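PDB 5A07: probable mannosyltransferase KTR4 from Saccharomyces cerevisiae, which is probably a mannosyltransferase with a GT-A-type glycosyltransferase fold, modelled here with guanosine-5'-diphosphate and a manganese ion. Local coordinates for residues B[69-79]-B[413-423]. Sequence-based numbering, arbitrary orientation.
Sequences LAENKQLYEEF and DNQNCQATWIR
Asn72 OD1 is gripped end-on by the guanidinium of Arg423, with NH1 and NH2 each 2.9 Å from that one oxygen. The oxygen lies nearly in the guanidinium plane; NH2 comes in almost straight on the carbonyl, while NH1 is tilted out of the carbonyl plane. The sharing bends both bonds, to 144° at hydrogen. The other end of the amide, ND2, goes to Gln301 OE1, so both of its polar atoms are engaged and its rotation is fixed. This fork ties together a helix pair at the periphery of the GT-A-type fold: helix 65-80, early in the chain, and helix 418-425, near its C-terminus, the axes of the two short helical segments crossing at 70°.

Ala419, with only a methyl for a side chain, lies where the helices come closest, its CB 3.4 Å from Asn72 CB. One turn on, Ile422 turns CG2 over a face of the Phe79 ring, offset toward the CE1-CZ rim, a CH-pi contact 3.9 Å from the centroid, and the same methyl meets Leu75 CD2. Trp373 of strand 371-373 also touches Ile422, linking this apolar patch to the main sheet.

Before helix 418-425, Asn416 does two jobs. A chi1 of -163° swings CG away from the backbone N; OD1 accepts from Gln418 N, which lies above the carbonyl plane, in an Asx turn, and ND2 stands over the centre of the Tyr76 ring, 3.4 Å above its plane, the amide turned almost perpendicular to the ring. Next door, Cys417, the N-cap residue, is pinned by its disulfide to Cys315. Toward the start of 69-79, Leu69 CD1 rests on Asn414 CA, and the bent chain of Lys73 carries NZ to 3.2 Å from Asp413 OD2, a salt bridge on the anti side and tilted out of the carboxylate plane.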
loop_
_atom_site.group_PDB
_atom_site.type_symbol
_atom_site.label_atom_id
_atom_site.label_comp_id
_atom_site.label_asym_id
_atom_site.label_seq_id
_atom_site.Cartn_x
_atom_site.Cartn_y
_atom_site.Cartn_z
ATOM N N LEU B 69 -0.401 -19.130 13.418
ATOM C CA LEU B 69 0.457 -18.951 12.286
ATOM C C LEU B 69 0.251 -20.129 11.334
ATOM O O LEU B 69 0.184 -19.970 10.125
ATOM C CB LEU B 69 1.911 -18.831 12.754
ATOM C CG LEU B 69 2.903 -18.742 11.592
ATOM C CD1 LEU B 69 2.666 -17.502 10.734
ATOM C CD2 LEU B 69 4.338 -18.756 12.132
ATOM N N ALA B 70 0.214 -21.362 11.848
ATOM C CA ALA B 70 0.101 -22.520 10.951
ATOM C C ALA B 70 -1.203 -22.489 10.173
ATOM O O ALA B 70 -1.266 -22.828 9.004
ATOM C CB ALA B 70 0.195 -23.842 11.743
ATOM N N GLU B 71 -2.286 -22.150 10.869
ATOM C CA GLU B 71 -3.608 -22.131 10.209
ATOM C C GLU B 71 -3.686 -20.982 9.163
ATOM O O GLU B 71 -4.290 -21.153 8.135
ATOM C CB GLU B 71 -4.732 -21.947 11.260
ATOM C CG GLU B 71 -4.993 -23.278 11.971
ATOM C CD GLU B 71 -6.120 -23.275 13.063
ATOM O OE1 GLU B 71 -7.253 -22.987 12.699
ATOM O OE2 GLU B 71 -5.880 -23.652 14.258
ATOM N N ASN B 72 -3.046 -19.848 9.480
ATOM C CA ASN B 72 -2.989 -18.654 8.579
ATOM C C ASN B 72 -2.182 -19.026 7.316
ATOM O O ASN B 72 -2.589 -18.675 6.227
ATOM C CB ASN B 72 -2.416 -17.427 9.288
ATOM C CG ASN B 72 -3.377 -16.855 10.300
ATOM O OD1 ASN B 72 -4.532 -17.259 10.305
ATOM N ND2 ASN B 72 -2.977 -15.816 11.036
ATOM N N LYS B 73 -1.067 -19.747 7.468
ATOM C CA LYS B 73 -0.305 -20.179 6.282
ATOM C C LYS B 73 -1.083 -21.112 5.430
ATOM O O LYS B 73 -0.977 -21.091 4.247
ATOM C CB LYS B 73 0.960 -20.927 6.693
ATOM C CG LYS B 73 2.022 -20.071 7.286
ATOM C CD LYS B 73 3.380 -20.804 7.221
ATOM C CE LYS B 73 3.905 -21.214 8.591
ATOM N NZ LYS B 73 5.391 -21.052 8.766
ATOM N N GLN B 74 -1.865 -21.990 6.047
ATOM C CA GLN B 74 -2.663 -22.904 5.276
ATOM C C GLN B 74 -3.731 -22.162 4.510
ATOM O O GLN B 74 -4.013 -22.509 3.347
ATOM C CB GLN B 74 -3.325 -23.984 6.168
ATOM C CG GLN B 74 -4.266 -24.868 5.379
ATOM C CD GLN B 74 -4.767 -26.075 6.197
ATOM O OE1 GLN B 74 -5.689 -26.771 5.795
ATOM N NE2 GLN B 74 -4.174 -26.303 7.331
ATOM N N LEU B 75 -4.403 -21.207 5.145
ATOM C CA LEU B 75 -5.427 -20.398 4.452
ATOM C C LEU B 75 -4.823 -19.592 3.276
ATOM O O LEU B 75 -5.329 -19.578 2.174
ATOM C CB LEU B 75 -6.129 -19.462 5.415
ATOM C CG LEU B 75 -7.183 -18.582 4.733
ATOM C CD1 LEU B 75 -8.305 -19.458 4.169
ATOM C CD2 LEU B 75 -7.775 -17.582 5.695
ATOM N N TYR B 76 -3.682 -18.982 3.529
ATOM C CA TYR B 76 -2.917 -18.295 2.465
ATOM C C TYR B 76 -2.608 -19.213 1.319
ATOM O O TYR B 76 -2.825 -18.879 0.183
ATOM C CB TYR B 76 -1.657 -17.658 3.080
ATOM C CG TYR B 76 -0.790 -16.958 2.083
ATOM C CD1 TYR B 76 -1.057 -15.667 1.676
ATOM C CD2 TYR B 76 0.329 -17.583 1.554
ATOM C CE1 TYR B 76 -0.222 -15.001 0.746
ATOM C CE2 TYR B 76 1.173 -16.930 0.667
ATOM C CZ TYR B 76 0.892 -15.642 0.260
ATOM O OH TYR B 76 1.668 -15.093 -0.722
ATOM N N GLU B 77 -2.044 -20.365 1.615
ATOM C CA GLU B 77 -1.717 -21.328 0.619
ATOM C C GLU B 77 -2.905 -21.798 -0.214
ATOM O O GLU B 77 -2.792 -21.958 -1.427
ATOM C CB GLU B 77 -1.012 -22.515 1.279
ATOM C CG GLU B 77 -0.672 -23.620 0.314
ATOM C CD GLU B 77 0.019 -24.852 0.986
ATOM O OE1 GLU B 77 1.219 -24.774 1.345
ATOM O OE2 GLU B 77 -0.621 -25.927 1.069
ATOM N N GLU B 78 -4.039 -21.993 0.436
ATOM C CA GLU B 78 -5.234 -22.374 -0.294
ATOM C C GLU B 78 -5.610 -21.347 -1.293
ATOM O O GLU B 78 -6.167 -21.666 -2.354
ATOM C CB GLU B 78 -6.401 -22.596 0.681
ATOM C CG GLU B 78 -6.225 -23.925 1.425
ATOM C CD GLU B 78 -7.122 -24.113 2.682
ATOM O OE1 GLU B 78 -7.796 -23.174 3.149
ATOM O OE2 GLU B 78 -7.064 -25.224 3.266
ATOM N N PHE B 79 -5.351 -20.074 -0.993
ATOM C CA PHE B 79 -5.633 -19.095 -2.018
ATOM C C PHE B 79 -4.575 -19.044 -3.101
ATOM O O PHE B 79 -4.883 -18.989 -4.285
ATOM C CB PHE B 79 -5.907 -17.698 -1.402
ATOM C CG PHE B 79 -7.337 -17.529 -0.962
ATOM C CD1 PHE B 79 -7.825 -18.266 0.079
ATOM C CD2 PHE B 79 -8.197 -16.664 -1.614
ATOM C CE1 PHE B 79 -9.167 -18.219 0.431
ATOM C CE2 PHE B 79 -9.524 -16.533 -1.221
ATOM C CZ PHE B 79 -10.000 -17.335 -0.199
ATOM N N ASP B 413 7.697 -15.594 7.815
ATOM C CA ASP B 413 6.283 -16.001 7.524
ATOM C C ASP B 413 5.311 -15.330 8.445
ATOM O O ASP B 413 4.178 -14.984 8.022
ATOM C CB ASP B 413 6.057 -17.509 7.586
ATOM C CG ASP B 413 6.646 -18.237 6.371
ATOM O OD1 ASP B 413 6.667 -17.640 5.271
ATOM O OD2 ASP B 413 7.000 -19.421 6.537
ATOM N N ASN B 414 5.715 -15.073 9.679
ATOM C CA ASN B 414 4.807 -14.366 10.586
ATOM C C ASN B 414 4.618 -12.862 10.355
ATOM O O ASN B 414 3.839 -12.222 11.073
ATOM C CB ASN B 414 5.184 -14.625 12.057
ATOM C CG ASN B 414 6.433 -13.921 12.480
ATOM O OD1 ASN B 414 7.233 -13.411 11.690
ATOM N ND2 ASN B 414 6.651 -13.948 13.768
ATOM N N GLN B 415 5.303 -12.297 9.361
ATOM C CA GLN B 415 5.041 -10.953 8.915
ATOM C C GLN B 415 3.882 -10.834 7.873
ATOM O O GLN B 415 3.482 -9.770 7.560
ATOM C CB GLN B 415 6.360 -10.336 8.363
ATOM C CG GLN B 415 7.510 -10.316 9.376
ATOM C CD GLN B 415 7.123 -9.682 10.667
ATOM O OE1 GLN B 415 6.800 -8.534 10.715
ATOM N NE2 GLN B 415 7.138 -10.469 11.757
ATOM N N ASN B 416 3.353 -11.944 7.407
ATOM C CA ASN B 416 2.238 -11.978 6.453
ATOM C C ASN B 416 0.910 -11.770 7.216
ATOM O O ASN B 416 0.626 -12.519 8.153
ATOM C CB ASN B 416 2.217 -13.320 5.760
ATOM C CG ASN B 416 1.377 -13.322 4.487
ATOM O OD1 ASN B 416 0.690 -12.347 4.156
ATOM N ND2 ASN B 416 1.413 -14.421 3.804
ATOM N N CYS B 417 0.169 -10.737 6.815
ATOM C CA CYS B 417 -1.160 -10.478 7.358
ATOM C C CYS B 417 -2.263 -10.847 6.401
ATOM O O CYS B 417 -3.430 -10.619 6.671
ATOM C CB CYS B 417 -1.255 -9.034 7.827
ATOM S SG CYS B 417 -2.703 -8.830 8.909
ATOM N N GLN B 418 -1.931 -11.458 5.260
ATOM C CA GLN B 418 -2.916 -11.690 4.233
ATOM C C GLN B 418 -4.050 -12.639 4.712
ATOM O O GLN B 418 -5.194 -12.434 4.324
ATOM C CB GLN B 418 -2.287 -12.190 2.941
ATOM C CG GLN B 418 -3.268 -12.393 1.774
ATOM C CD GLN B 418 -3.765 -11.065 1.248
ATOM O OE1 GLN B 418 -2.964 -10.152 0.991
ATOM N NE2 GLN B 418 -5.033 -10.934 1.099
ATOM N N ALA B 419 -3.751 -13.645 5.551
ATOM C CA ALA B 419 -4.784 -14.541 6.070
ATOM C C ALA B 419 -5.837 -13.785 6.841
ATOM O O ALA B 419 -7.014 -14.102 6.727
ATOM C CB ALA B 419 -4.188 -15.641 6.950
ATOM N N THR B 420 -5.433 -12.772 7.606
ATOM C CA THR B 420 -6.379 -11.942 8.346
ATOM C C THR B 420 -7.325 -11.167 7.418
ATOM O O THR B 420 -8.546 -11.141 7.623
ATOM C CB THR B 420 -5.651 -10.995 9.324
ATOM O OG1 THR B 420 -4.963 -11.791 10.275
ATOM C CG2 THR B 420 -6.622 -10.025 10.025
ATOM N N TRP B 421 -6.775 -10.612 6.354
ATOM C CA TRP B 421 -7.566 -9.918 5.364
ATOM C C TRP B 421 -8.559 -10.911 4.655
ATOM O O TRP B 421 -9.751 -10.586 4.480
ATOM C CB TRP B 421 -6.613 -9.268 4.279
ATOM C CG TRP B 421 -7.373 -8.446 3.315
ATOM C CD1 TRP B 421 -7.877 -8.833 2.096
ATOM C CD2 TRP B 421 -7.826 -7.117 3.531
ATOM N NE1 TRP B 421 -8.601 -7.838 1.566
ATOM C CE2 TRP B 421 -8.591 -6.767 2.437
ATOM C CE3 TRP B 421 -7.691 -6.204 4.608
ATOM C CZ2 TRP B 421 -9.195 -5.538 2.317
ATOM C CZ3 TRP B 421 -8.297 -4.934 4.499
ATOM C CH2 TRP B 421 -9.062 -4.631 3.373
ATOM N N ILE B 422 -8.071 -12.067 4.292
ATOM C CA ILE B 422 -8.944 -13.100 3.663
ATOM C C ILE B 422 -10.062 -13.494 4.625
ATOM O O ILE B 422 -11.244 -13.525 4.241
ATOM C CB ILE B 422 -8.176 -14.362 3.255
ATOM C CG1 ILE B 422 -7.226 -14.033 2.100
ATOM C CG2 ILE B 422 -9.143 -15.500 2.805
ATOM C CD1 ILE B 422 -6.209 -15.087 1.825
ATOM N N ARG B 423 -9.690 -13.770 5.842
ATOM C CA ARG B 423 -10.666 -14.267 6.844
ATOM C C ARG B 423 -11.737 -13.242 7.198
ATOM O O ARG B 423 -12.918 -13.597 7.334
ATOM C CB ARG B 423 -9.920 -14.701 8.079
ATOM C CG ARG B 423 -10.804 -15.185 9.259
ATOM C CD ARG B 423 -9.948 -15.598 10.439
ATOM N NE ARG B 423 -9.143 -16.698 10.013
ATOM C CZ ARG B 423 -7.797 -16.812 10.054
ATOM N NH1 ARG B 423 -7.051 -15.883 10.609
ATOM N NH2 ARG B 423 -7.240 -17.909 9.536
#